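PDB 6ZMQ: cytochrome C-type biogenesis protein ccmF from Thermus thermophilus, which probably acts as the membrane-bound heme lyase of cytochrome c maturation, binding heme b and handing heme on for attachment to apocytochrome c. Local coordinates for residues Ile114-Leu119 / His189-Tyr194; Phe153-Thr158 / Pro327-Phe332. All coordinates share one frame; numbering follows the deposited sequence.

Interaction 1 of 2, residues Ile114-Leu119 / His189-Tyr194; sequences ILLWGL and HPVLMY
Trp117 and Tyr194 stack face to face between two membrane-spanning helices, 110-129 and 185-213, of the Cytochrome C assembly region. The axes run roughly parallel, 36° apart, and come no closer than 10.5 Å in these segments, so bulky side chains must bridge the gap. The aromatic pair does most of this: the five-membered ring of Trp117 lies almost parallel to the Tyr194 ring, with centroids a rather loose 4.7 Å apart. Tyr194 has CG anti to its carbonyl carbon (chi1 -68°), which lays the ring over one face of the indole.

The other contacts come from a leucine methyl. Leu116 CD1 meets the rim of the same phenol ring in its plane, 3.6 Å from Tyr194 CD2, and also lies 4.1 Å from Val191 CG1. A branched leucine suits this place because one methyl can fill the angle between ring edge and valine. Trp107 lies against both Leu116 and Val191, while Thr306 touches both stacked aromatics.

No hydrogen bond joins the segments; the polar bonds run along each helix. After the kink at Pro190, Pro190 O takes bonds from both Met193 N (3.0 Å) and Tyr194 N (3.1 Å).

Interaction 2 of 2, residues Phe153-Thr158 / Pro327-Phe332; sequences FGVMAT and PAFLGF. With PTY (phosphatidylethanolamine), chain E.
The Phe329 ring meets Val155 obliquely, its CE1 4.5 Å from Val155 CG1, and so makes the looser of the two contacts between these helices. Its other neighbours are aromatic: Phe307 stacks on it and Phe151 packs edge-to-face with it. Phe332, one turn further on, stacks with Phe151 too and brings CD1 to 3.9 Å from C18 of the phosphatidylethanolamine. Phe153 faces another way, toward helix 20-47, and carries the methyl CE of Met156 over one face, displaced toward the rim.

The closer contact joins Val155 CG2 to Ala328 CB at 3.8 Å. With chi1 at 84°, CG1 of Val155 sits between the backbone N and the carbonyl carbon; this torsion sends CG1 toward the Phe329 ring and leaves CG2 facing Ala328. Alanine fits opposite the branched valine because its single methyl meets CG2 where the CA atoms of Val155 and Ala328 are 7.3 Å apart.

The lipid lies along one side of this pair, an acyl chain against each helix. One passes the backbone of Gly154, whose C is 3.9 Å from C36; the other passes Gly331, whose C is 4.0 Å from C16. Lacking side chains, both glycines let the chains lie close to the main chain. Thr158 turns CG2 to the lipid, 3.9 Å from C34.

Every contact across the segments is apolar and none is a hydrogen bond. Hydrophobic packing therefore joins these two transmembrane helices, and the lipid's hydrocarbon extends the same greasy surface.

How the interactions relate
In sequence the segments alternate, 114-119, 153-158, 189-194 and 327-332, so the two contacts cross along the chain; their centres are 15 Å apart. They also touch directly: Trp117 CH2 of interaction 1 reaches Phe329 CE2 of interaction 2 at 3.5 Å, so Trp117 lies between Tyr194 and Phe329, met on opposite sides of its plane. A second meeting point is Met156 CE, 3.7 Å from Leu115 CA. Different lipids border the two ends: two phosphatidylethanolamines touch Leu192, whereas another lies against 153-158 and 327-332, which supply part of its pocket. Both contacts lie away from the heme site with its axial ligands His276 and His510, and serve as structural packing.

Interaction 1 of 2, residues Ile114-Leu119 / His189-Tyr194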
# COMPACT_ATOMS: atom_id res chain seq x y z
N ILE A 114 6.01 7.10 -14.09
CA ILE A 114 7.35 6.54 -13.92
C ILE A 114 8.39 7.66 -13.79
O ILE A 114 9.45 7.43 -13.21
CB ILE A 114 7.73 5.53 -15.02
CG1 ILE A 114 7.46 6.04 -16.43
CG2 ILE A 114 6.98 4.23 -14.83
CD1 ILE A 114 8.40 5.48 -17.48
N LEU A 115 8.08 8.88 -14.25
CA LEU A 115 8.94 10.02 -13.91
C LEU A 115 8.89 10.34 -12.41
O LEU A 115 9.93 10.55 -11.78
CB LEU A 115 8.57 11.25 -14.74
CG LEU A 115 9.31 12.59 -14.53
CD1 LEU A 115 10.83 12.42 -14.37
CD2 LEU A 115 9.01 13.58 -15.65
N LEU A 116 7.69 10.35 -11.81
CA LEU A 116 7.58 10.59 -10.37
C LEU A 116 8.18 9.43 -9.57
O LEU A 116 8.77 9.63 -8.50
CB LEU A 116 6.11 10.84 -10.00
CG LEU A 116 5.59 11.25 -8.61
CD1 LEU A 116 5.33 10.09 -7.64
CD2 LEU A 116 6.56 12.26 -7.96
N TRP A 117 8.06 8.22 -10.12
CA TRP A 117 8.63 7.01 -9.54
C TRP A 117 10.15 7.06 -9.51
O TRP A 117 10.78 6.78 -8.47
CB TRP A 117 8.14 5.83 -10.38
CG TRP A 117 8.21 4.52 -9.76
CD1 TRP A 117 8.80 4.20 -8.58
CD2 TRP A 117 7.67 3.30 -10.28
NE1 TRP A 117 8.66 2.87 -8.33
CE2 TRP A 117 7.96 2.29 -9.36
CE3 TRP A 117 6.96 2.97 -11.44
CZ2 TRP A 117 7.60 0.97 -9.55
CZ3 TRP A 117 6.58 1.65 -11.63
CH2 TRP A 117 6.89 0.67 -10.68
N GLY A 118 10.77 7.39 -10.65
CA GLY A 118 12.21 7.55 -10.70
C GLY A 118 12.70 8.73 -9.89
O GLY A 118 13.81 8.70 -9.37
N LEU A 119 11.86 9.76 -9.73
CA LEU A 119 12.22 10.89 -8.87
C LEU A 119 12.27 10.50 -7.40
O LEU A 119 13.20 10.89 -6.69
CB LEU A 119 11.24 12.05 -9.07
CG LEU A 119 11.66 13.30 -8.30
CD1 LEU A 119 11.56 14.41 -9.21
CD2 LEU A 119 10.78 13.63 -7.08
N HIS A 189 -3.34 7.80 -3.45
CA HIS A 189 -3.09 6.36 -3.44
C HIS A 189 -1.94 5.89 -4.35
O HIS A 189 -1.30 4.89 -3.98
CB HIS A 189 -4.41 5.63 -3.74
CG HIS A 189 -4.33 4.14 -3.73
ND1 HIS A 189 -3.91 3.40 -4.81
CD2 HIS A 189 -4.66 3.25 -2.77
CE1 HIS A 189 -3.98 2.11 -4.52
NE2 HIS A 189 -4.43 2.00 -3.28
N PRO A 190 -1.66 6.48 -5.54
CA PRO A 190 -0.40 6.11 -6.23
C PRO A 190 0.89 6.41 -5.47
O PRO A 190 1.69 5.48 -5.28
CB PRO A 190 -0.48 6.92 -7.53
CG PRO A 190 -1.91 6.95 -7.84
CD PRO A 190 -2.59 7.10 -6.52
N VAL A 191 1.07 7.64 -4.97
CA VAL A 191 2.34 8.08 -4.37
C VAL A 191 2.65 7.33 -3.09
O VAL A 191 3.81 6.98 -2.84
CB VAL A 191 2.32 9.60 -4.10
CG1 VAL A 191 3.73 10.15 -3.90
CG2 VAL A 191 1.59 10.33 -5.20
N LEU A 192 1.59 6.97 -2.35
CA LEU A 192 1.66 6.15 -1.13
C LEU A 192 2.32 4.80 -1.38
O LEU A 192 2.97 4.24 -0.48
CB LEU A 192 0.25 5.94 -0.58
CG LEU A 192 -0.15 6.75 0.64
CD1 LEU A 192 0.61 6.16 1.79
CD2 LEU A 192 0.17 8.23 0.53
N MET A 193 2.15 4.24 -2.57
CA MET A 193 2.87 3.01 -2.87
C MET A 193 4.25 3.26 -3.47
O MET A 193 5.16 2.47 -3.20
CB MET A 193 2.00 2.10 -3.74
CG MET A 193 1.15 1.23 -2.84
SD MET A 193 -0.10 0.15 -3.52
CE MET A 193 -1.43 0.72 -2.48
N TYR A 194 4.42 4.35 -4.25
CA TYR A 194 5.72 4.61 -4.88
C TYR A 194 6.77 4.91 -3.82
O TYR A 194 7.85 4.28 -3.82
CB TYR A 194 5.62 5.78 -5.88
CG TYR A 194 4.80 5.53 -7.14
CD1 TYR A 194 4.39 4.24 -7.50
CD2 TYR A 194 4.42 6.58 -7.97
CE1 TYR A 194 3.63 4.02 -8.65
CE2 TYR A 194 3.67 6.37 -9.11
CZ TYR A 194 3.28 5.09 -9.44
OH TYR A 194 2.52 4.90 -10.58

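Interaction 2 of 2, residues Phe153-Thr158 / Pro327-Phe332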
# COMPACT_ATOMS: atom_id res chain seq x y z
N PHE A 153 15.03 5.32 -15.87
CA PHE A 153 15.24 6.37 -16.86
C PHE A 153 15.54 5.80 -18.25
O PHE A 153 15.23 6.45 -19.25
CB PHE A 153 16.31 7.33 -16.36
CG PHE A 153 15.80 8.27 -15.30
CD1 PHE A 153 15.10 9.41 -15.67
CD2 PHE A 153 15.93 7.99 -13.95
CE1 PHE A 153 14.59 10.28 -14.71
CE2 PHE A 153 15.42 8.85 -12.98
CZ PHE A 153 14.75 9.99 -13.37
N GLY A 154 16.07 4.58 -18.33
CA GLY A 154 16.09 3.87 -19.61
C GLY A 154 14.69 3.55 -20.12
O GLY A 154 14.37 3.85 -21.27
N VAL A 155 13.82 3.02 -19.24
CA VAL A 155 12.45 2.67 -19.63
C VAL A 155 11.61 3.94 -19.80
O VAL A 155 10.46 3.88 -20.25
CB VAL A 155 11.83 1.70 -18.61
CG1 VAL A 155 11.22 2.41 -17.40
CG2 VAL A 155 10.82 0.76 -19.26
N MET A 156 12.11 5.07 -19.30
CA MET A 156 11.51 6.36 -19.59
C MET A 156 12.08 6.98 -20.87
O MET A 156 11.46 7.88 -21.44
CB MET A 156 11.74 7.29 -18.40
CG MET A 156 10.75 8.42 -18.21
SD MET A 156 11.27 9.40 -16.79
CE MET A 156 11.66 8.12 -15.59
N ALA A 157 13.28 6.59 -21.30
CA ALA A 157 13.88 7.26 -22.44
C ALA A 157 13.72 6.53 -23.77
O ALA A 157 13.31 7.16 -24.75
CB ALA A 157 15.37 7.51 -22.22
N THR A 158 14.00 5.22 -23.85
CA THR A 158 13.90 4.58 -25.16
C THR A 158 12.45 4.20 -25.46
O THR A 158 11.99 4.31 -26.60
CB THR A 158 14.85 3.37 -25.29
OG1 THR A 158 14.63 2.72 -26.55
CG2 THR A 158 14.71 2.33 -24.16
N PRO A 327 6.84 -6.02 -20.74
CA PRO A 327 8.07 -6.84 -20.91
C PRO A 327 9.30 -6.32 -20.17
O PRO A 327 10.03 -7.13 -19.58
CB PRO A 327 8.28 -6.81 -22.43
CG PRO A 327 6.91 -6.75 -22.98
CD PRO A 327 6.07 -5.97 -22.00
N ALA A 328 9.52 -5.00 -20.15
CA ALA A 328 10.67 -4.44 -19.45
C ALA A 328 10.53 -4.60 -17.94
O ALA A 328 11.50 -4.94 -17.24
CB ALA A 328 10.86 -2.97 -19.82
N PHE A 329 9.32 -4.37 -17.42
CA PHE A 329 9.10 -4.54 -15.98
C PHE A 329 9.15 -6.00 -15.56
O PHE A 329 9.61 -6.31 -14.46
CB PHE A 329 7.76 -3.92 -15.59
CG PHE A 329 7.88 -2.48 -15.19
CD1 PHE A 329 7.80 -1.47 -16.15
CD2 PHE A 329 8.15 -2.13 -13.88
CE1 PHE A 329 7.93 -0.14 -15.79
CE2 PHE A 329 8.30 -0.81 -13.52
CZ PHE A 329 8.18 0.19 -14.47
N LEU A 330 8.75 -6.92 -16.45
CA LEU A 330 8.88 -8.35 -16.17
C LEU A 330 10.34 -8.78 -16.13
O LEU A 330 10.74 -9.54 -15.24
CB LEU A 330 8.09 -9.15 -17.22
CG LEU A 330 8.04 -10.68 -17.20
CD1 LEU A 330 6.62 -11.15 -17.48
CD2 LEU A 330 8.98 -11.27 -18.24
N GLY A 331 11.15 -8.28 -17.08
CA GLY A 331 12.59 -8.53 -17.04
C GLY A 331 13.28 -7.94 -15.83
O GLY A 331 14.19 -8.55 -15.26
N PHE A 332 12.83 -6.76 -15.39
CA PHE A 332 13.37 -6.13 -14.19
C PHE A 332 13.03 -6.93 -12.93
O PHE A 332 13.88 -7.10 -12.05
CB PHE A 332 12.85 -4.69 -14.08
CG PHE A 332 13.48 -3.89 -12.98
CD1 PHE A 332 14.85 -3.94 -12.76
CD2 PHE A 332 12.70 -3.12 -12.13
CE1 PHE A 332 15.42 -3.20 -11.72
CE2 PHE A 332 13.26 -2.39 -11.09
CZ PHE A 332 14.62 -2.43 -10.88
C1 PTY E . 11.18 -4.55 -27.22
C2 PTY E . 6.56 -7.21 -32.00
C3 PTY E . 6.53 -7.30 -30.47
O4 PTY E . 10.91 -3.21 -26.93
C5 PTY E . 9.07 -5.74 -26.49
C6 PTY E . 10.57 -5.52 -26.21
O7 PTY E . 10.80 -5.10 -24.87
C8 PTY E . 11.90 -5.70 -24.21
O10 PTY E . 12.60 -6.44 -24.81
C11 PTY E . 12.20 -5.43 -22.72
C12 PTY E . 13.54 -6.04 -22.26
C13 PTY E . 13.60 -6.30 -20.74
C14 PTY E . 14.92 -5.89 -20.08
C15 PTY E . 14.73 -5.43 -18.63
C16 PTY E . 15.95 -5.70 -17.73
C17 PTY E . 16.49 -4.39 -17.13
C18 PTY E . 17.18 -4.58 -15.77
C19 PTY E . 17.88 -3.29 -15.33
C20 PTY E . 18.85 -3.55 -14.18
C21 PTY E . 19.93 -2.47 -14.11
C22 PTY E . 21.30 -3.09 -13.78
C23 PTY E . 21.46 -3.30 -12.27
C24 PTY E . 22.88 -3.77 -11.94
C25 PTY E . 23.14 -3.78 -10.43
C26 PTY E . 23.45 -5.20 -9.96
C27 PTY E . 24.51 -5.19 -8.86
C28 PTY E . 24.43 -6.50 -8.10
C29 PTY E . 25.76 -6.82 -7.41
C30 PTY E . 11.88 -2.35 -27.44
C31 PTY E . 13.20 -2.15 -26.69
O30 PTY E . 11.70 -1.78 -28.47
C32 PTY E . 12.90 -1.80 -25.23
C33 PTY E . 14.16 -1.85 -24.37
C34 PTY E . 13.86 -1.26 -22.99
C35 PTY E . 15.09 -1.37 -22.09
C36 PTY E . 15.09 -0.27 -21.03
C37 PTY E . 16.53 0.06 -20.64
C38 PTY E . 16.74 -0.21 -19.15
C39 PTY E . 18.22 -0.09 -18.76
C40 PTY E . 18.80 -1.49 -18.55
C41 PTY E . 20.16 -1.42 -17.85
C42 PTY E . 21.28 -1.36 -18.89
C43 PTY E . 22.58 -1.85 -18.27
C44 PTY E . 23.47 -0.64 -17.98
P1 PTY E . 8.54 -6.47 -29.01
O11 PTY E . 7.19 -6.19 -29.92
O12 PTY E . 8.48 -7.88 -28.46
O13 PTY E . 9.74 -6.36 -29.92
O14 PTY E . 8.69 -5.36 -27.79
N1 PTY E . 7.20 -8.40 -32.54